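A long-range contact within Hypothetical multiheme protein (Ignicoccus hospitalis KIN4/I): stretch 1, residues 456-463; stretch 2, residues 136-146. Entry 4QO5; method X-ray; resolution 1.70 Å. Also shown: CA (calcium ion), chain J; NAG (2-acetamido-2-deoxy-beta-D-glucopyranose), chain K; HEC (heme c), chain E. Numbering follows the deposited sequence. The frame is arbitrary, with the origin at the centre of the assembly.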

# COMPACT_ATOMS: atom_id res chain seq x y z
N LYS A 456 11.95 22.36 -28.66
CA LYS A 456 10.98 21.27 -28.56
C LYS A 456 11.17 20.57 -27.22
O LYS A 456 11.81 19.53 -27.15
CB LYS A 456 11.22 20.26 -29.68
CG LYS A 456 10.41 20.48 -30.95
CD LYS A 456 9.51 19.27 -31.22
CE LYS A 456 10.32 17.98 -31.34
NZ LYS A 456 9.47 16.75 -31.26
N PRO A 457 10.60 21.15 -26.15
CA PRO A 457 10.81 20.71 -24.76
C PRO A 457 10.45 19.24 -24.46
O PRO A 457 10.92 18.70 -23.46
CB PRO A 457 9.91 21.64 -23.94
CG PRO A 457 9.57 22.76 -24.83
CD PRO A 457 9.64 22.27 -26.23
N VAL A 458 9.65 18.59 -25.30
CA VAL A 458 9.36 17.18 -25.06
C VAL A 458 10.66 16.36 -25.10
O VAL A 458 10.76 15.31 -24.47
CB VAL A 458 8.31 16.63 -26.05
CG1 VAL A 458 8.88 16.58 -27.46
CG2 VAL A 458 7.83 15.24 -25.62
N THR A 459 11.66 16.87 -25.82
CA THR A 459 12.94 16.19 -25.97
C THR A 459 13.78 16.19 -24.70
O THR A 459 14.84 15.55 -24.64
CB THR A 459 13.79 16.81 -27.10
OG1 THR A 459 14.15 18.16 -26.75
CG2 THR A 459 13.02 16.81 -28.40
N LEU A 460 13.33 16.93 -23.69
CA LEU A 460 13.99 16.93 -22.39
C LEU A 460 13.69 15.66 -21.62
O LEU A 460 14.45 15.29 -20.72
CB LEU A 460 13.52 18.12 -21.55
CG LEU A 460 13.91 19.50 -22.06
CD1 LEU A 460 13.05 20.56 -21.38
CD2 LEU A 460 15.39 19.73 -21.76
N PHE A 461 12.59 14.99 -21.97
CA PHE A 461 12.00 13.98 -21.10
C PHE A 461 11.65 12.69 -21.84
O PHE A 461 10.96 11.84 -21.27
CB PHE A 461 10.69 14.50 -20.49
CG PHE A 461 10.81 15.83 -19.81
CD1 PHE A 461 11.60 15.99 -18.68
CD2 PHE A 461 10.09 16.92 -20.28
CE1 PHE A 461 11.71 17.21 -18.06
CE2 PHE A 461 10.19 18.14 -19.66
CZ PHE A 461 10.99 18.29 -18.55
N ASP A 462 12.11 12.54 -23.07
CA ASP A 462 11.57 11.49 -23.94
C ASP A 462 12.44 10.24 -24.07
O ASP A 462 12.06 9.29 -24.75
CB ASP A 462 11.21 12.04 -25.32
CG ASP A 462 12.41 12.62 -26.07
OD1 ASP A 462 13.51 12.67 -25.48
OD2 ASP A 462 12.23 13.05 -27.23
N GLU A 463 13.60 10.23 -23.41
CA GLU A 463 14.47 9.07 -23.47
C GLU A 463 14.75 8.50 -22.08
O GLU A 463 14.53 9.17 -21.07
CB GLU A 463 15.78 9.40 -24.18
CG GLU A 463 15.63 9.79 -25.62
CD GLU A 463 16.91 10.41 -26.18
OE1 GLU A 463 17.76 9.65 -26.68
OE2 GLU A 463 17.05 11.65 -26.11
CA CA J . 15.72 13.57 -25.38
C1 NAG K . 1.35 19.01 -26.02
C2 NAG K . 2.25 19.88 -26.81
C3 NAG K . 1.41 20.69 -27.78
C4 NAG K . 0.58 19.74 -28.66
C5 NAG K . -0.16 18.69 -27.81
C6 NAG K . -0.81 17.60 -28.63
C7 NAG K . 4.33 20.56 -25.67
C8 NAG K . 4.96 21.57 -24.75
N2 NAG K . 3.03 20.76 -25.94
O3 NAG K . 2.25 21.53 -28.57
O4 NAG K . -0.41 20.46 -29.38
O5 NAG K . 0.74 18.05 -26.89
O6 NAG K . 0.02 17.17 -29.70
O7 NAG K . 4.98 19.63 -26.14
FE HEC E . 0.97 16.06 -10.73
CHA HEC E . 2.01 18.75 -8.78
CHB HEC E . 3.12 17.11 -13.18
CHC HEC E . 0.15 13.32 -12.64
CHD HEC E . -0.72 14.75 -8.10
NA HEC E . 2.33 17.60 -10.90
C1A HEC E . 2.53 18.66 -10.04
C2A HEC E . 3.36 19.64 -10.71
C3A HEC E . 3.66 19.15 -11.92
C4A HEC E . 3.03 17.87 -12.05
CMA HEC E . 4.53 19.77 -13.03
CAA HEC E . 3.81 21.01 -10.15
CBA HEC E . 2.87 22.03 -10.81
CGA HEC E . 3.07 23.43 -10.30
O1A HEC E . 3.53 24.30 -11.08
O2A HEC E . 2.76 23.68 -9.11
NB HEC E . 1.51 15.39 -12.53
C1B HEC E . 2.44 15.94 -13.38
C2B HEC E . 2.51 15.15 -14.59
C3B HEC E . 1.75 14.07 -14.39
C4B HEC E . 1.05 14.24 -13.14
CMB HEC E . 3.52 15.44 -15.73
CAB HEC E . 1.48 12.81 -15.24
CBB HEC E . 2.51 12.37 -16.32
NC HEC E . -0.01 14.34 -10.46
C1C HEC E . -0.36 13.37 -11.38
C2C HEC E . -1.43 12.57 -10.82
C3C HEC E . -1.48 12.92 -9.53
C4C HEC E . -0.71 14.09 -9.31
CMC HEC E . -1.92 11.27 -11.52
CAC HEC E . -2.24 12.47 -8.30
CBC HEC E . -2.06 10.93 -8.10
ND HEC E . 0.68 16.66 -8.76
C1D HEC E . -0.05 15.93 -7.84
C2D HEC E . 0.03 16.57 -6.55
C3D HEC E . 0.89 17.81 -6.76
C4D HEC E . 1.25 17.79 -8.15
CMD HEC E . -0.62 16.10 -5.25
CAD HEC E . 1.33 18.84 -5.69
CBD HEC E . 2.44 18.19 -4.88
CGD HEC E . 3.10 19.18 -3.95
O1D HEC E . 3.78 18.72 -3.00
O2D HEC E . 2.95 20.40 -4.16
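Stretch 2 (136-146) NPIYRALVNAS

What shape does each stretch bring to the contact, and how do they run past each other? Stretch 2 is helical from P137 onward, and the helix continues later in the chain. N136 caps its start: OD1 accepts from Y139 N at 3.1 Å, with a weak bond from I138 N at 3.0 Å. Stretch 1 is a tight, irregular coil in which P457 to L460 have helical backbone angles but not the regular bonds; instead, short turns link L460 N to P457 O at 3.0 Å and F461 N to V458 O at 3.1 Å. Both chains advance in the same sense, because V458 CA lies 4.4 Å from A141 CA and, four residues on in each, D462 CA lies 5.3 Å from A145 CA. No hydrogen bond crosses between the stretches, so the fit rests on packing.

Where does the first part of stretch 1 meet the helix? K456 points away, and contact begins at P457, whose CB comes within 3.5 Å of A141 CB and 4.1 Å of I138 CD1. Alanine's short side chain lets the backbone approach as well: V458 N is 3.5 Å from A141 CB. V458 then reaches along the helix, with CG2 3.9 Å from A145 CB and 4.3 Å from N144 CB.

Why do T459 and L460 add so little? T459 points away from the helix, and its backbone O binds the calcium ion at 2.3 Å. L460 does point toward stretch 2, but its approach is light, CD1 lying 4.4 Å from I138 CD1.

What makes F461 the largest contributor from stretch 1? Its buried ring settles along the helix and touches residues on successive turns of the helix. CZ is 4.1 Å from I138 CG2, CE2 is 4.1 Å from A141 CB, and L142 CD1 lies over one face, 4.0 Å from the ring centroid, in a CH-pi contact. Behind the ring, F461 CB packs 3.7 Å from A145 CB, so the small alanine admits the base of the side chain. Water 1 bridges the two stretches beside this packing, donating to S146 OG at 3.0 Å and weakly to F461 O at 3.3 Å.

How does the contact end? D462 barely touches the helix, its N 4.4 Å from A145 CB, and the end of its side chain leads away to the calcium ion, which OD1 binds at 2.4 Å. E463 makes no contact with stretch 2; its OE2 binds the same ion at 2.5 Å.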

# COMPACT_ATOMS: atom_id res chain seq x y z
N ASN A 136 1.92 25.45 -18.76
CA ASN A 136 3.36 25.62 -18.59
C ASN A 136 4.03 24.79 -19.68
O ASN A 136 3.88 23.56 -19.69
CB ASN A 136 3.79 25.14 -17.19
CG ASN A 136 5.26 25.40 -16.91
OD1 ASN A 136 6.13 25.04 -17.71
ND2 ASN A 136 5.54 26.05 -15.78
N PRO A 137 4.75 25.45 -20.60
CA PRO A 137 5.29 24.70 -21.74
C PRO A 137 6.25 23.59 -21.32
O PRO A 137 6.24 22.53 -21.95
CB PRO A 137 5.99 25.77 -22.58
CG PRO A 137 6.22 26.91 -21.65
CD PRO A 137 5.09 26.88 -20.66
N ILE A 138 7.03 23.81 -20.27
CA ILE A 138 7.95 22.77 -19.79
C ILE A 138 7.18 21.63 -19.14
O ILE A 138 7.43 20.47 -19.44
CB ILE A 138 8.99 23.33 -18.79
CG1 ILE A 138 9.79 24.46 -19.42
CG2 ILE A 138 9.92 22.22 -18.31
CD1 ILE A 138 10.54 24.07 -20.67
N TYR A 139 6.23 21.95 -18.27
CA TYR A 139 5.50 20.89 -17.57
C TYR A 139 4.62 20.13 -18.55
O TYR A 139 4.42 18.93 -18.42
CB TYR A 139 4.67 21.43 -16.41
CG TYR A 139 5.48 22.19 -15.37
CD1 TYR A 139 6.87 22.16 -15.39
CD2 TYR A 139 4.86 22.94 -14.38
CE1 TYR A 139 7.62 22.87 -14.46
CE2 TYR A 139 5.60 23.65 -13.44
CZ TYR A 139 6.98 23.61 -13.49
OH TYR A 139 7.72 24.31 -12.57
N ARG A 140 4.08 20.85 -19.53
CA ARG A 140 3.24 20.19 -20.54
C ARG A 140 4.07 19.24 -21.40
O ARG A 140 3.57 18.21 -21.87
CB ARG A 140 2.53 21.24 -21.40
CG ARG A 140 1.72 20.68 -22.54
CD ARG A 140 0.64 19.72 -22.04
NE ARG A 140 -0.33 19.41 -23.09
CZ ARG A 140 -1.27 20.25 -23.51
NH1 ARG A 140 -1.36 21.46 -22.97
NH2 ARG A 140 -2.11 19.88 -24.46
N ALA A 141 5.34 19.58 -21.60
CA ALA A 141 6.24 18.69 -22.31
C ALA A 141 6.44 17.39 -21.53
O ALA A 141 6.53 16.31 -22.13
CB ALA A 141 7.57 19.38 -22.56
N LEU A 142 6.48 17.49 -20.21
CA LEU A 142 6.58 16.31 -19.36
C LEU A 142 5.30 15.47 -19.45
O LEU A 142 5.36 14.24 -19.57
CB LEU A 142 6.85 16.70 -17.90
CG LEU A 142 7.05 15.52 -16.94
CD1 LEU A 142 8.19 14.63 -17.42
CD2 LEU A 142 7.34 16.04 -15.53
N VAL A 143 4.15 16.15 -19.42
CA VAL A 143 2.86 15.49 -19.62
C VAL A 143 2.90 14.71 -20.91
O VAL A 143 2.61 13.51 -20.95
CB VAL A 143 1.69 16.51 -19.68
CG1 VAL A 143 0.43 15.83 -20.22
CG2 VAL A 143 1.44 17.14 -18.32
N ASN A 144 3.28 15.39 -21.98
CA ASN A 144 3.36 14.76 -23.28
C ASN A 144 4.30 13.58 -23.41
O ASN A 144 3.95 12.57 -24.02
CB ASN A 144 3.77 15.79 -24.29
CG ASN A 144 2.61 16.42 -24.90
OD1 ASN A 144 1.64 16.78 -24.20
ND2 ASN A 144 2.63 16.50 -26.22
N ALA A 145 5.50 13.73 -22.86
CA ALA A 145 6.49 12.66 -22.91
C ALA A 145 6.02 11.43 -22.15
O ALA A 145 6.45 10.31 -22.42
CB ALA A 145 7.84 13.15 -22.36
N SER A 146 5.12 11.65 -21.19
CA SER A 146 4.71 10.58 -20.29
C SER A 146 3.46 9.85 -20.74
O SER A 146 3.14 8.80 -20.22
CB SER A 146 4.48 11.13 -18.88
OG SER A 146 5.65 11.75 -18.37
O HOH W 1 8.53 11.19 -19.13
O HOH W 2 14.97 13.68 -27.63
O HOH W 3 2.84 14.68 -9.76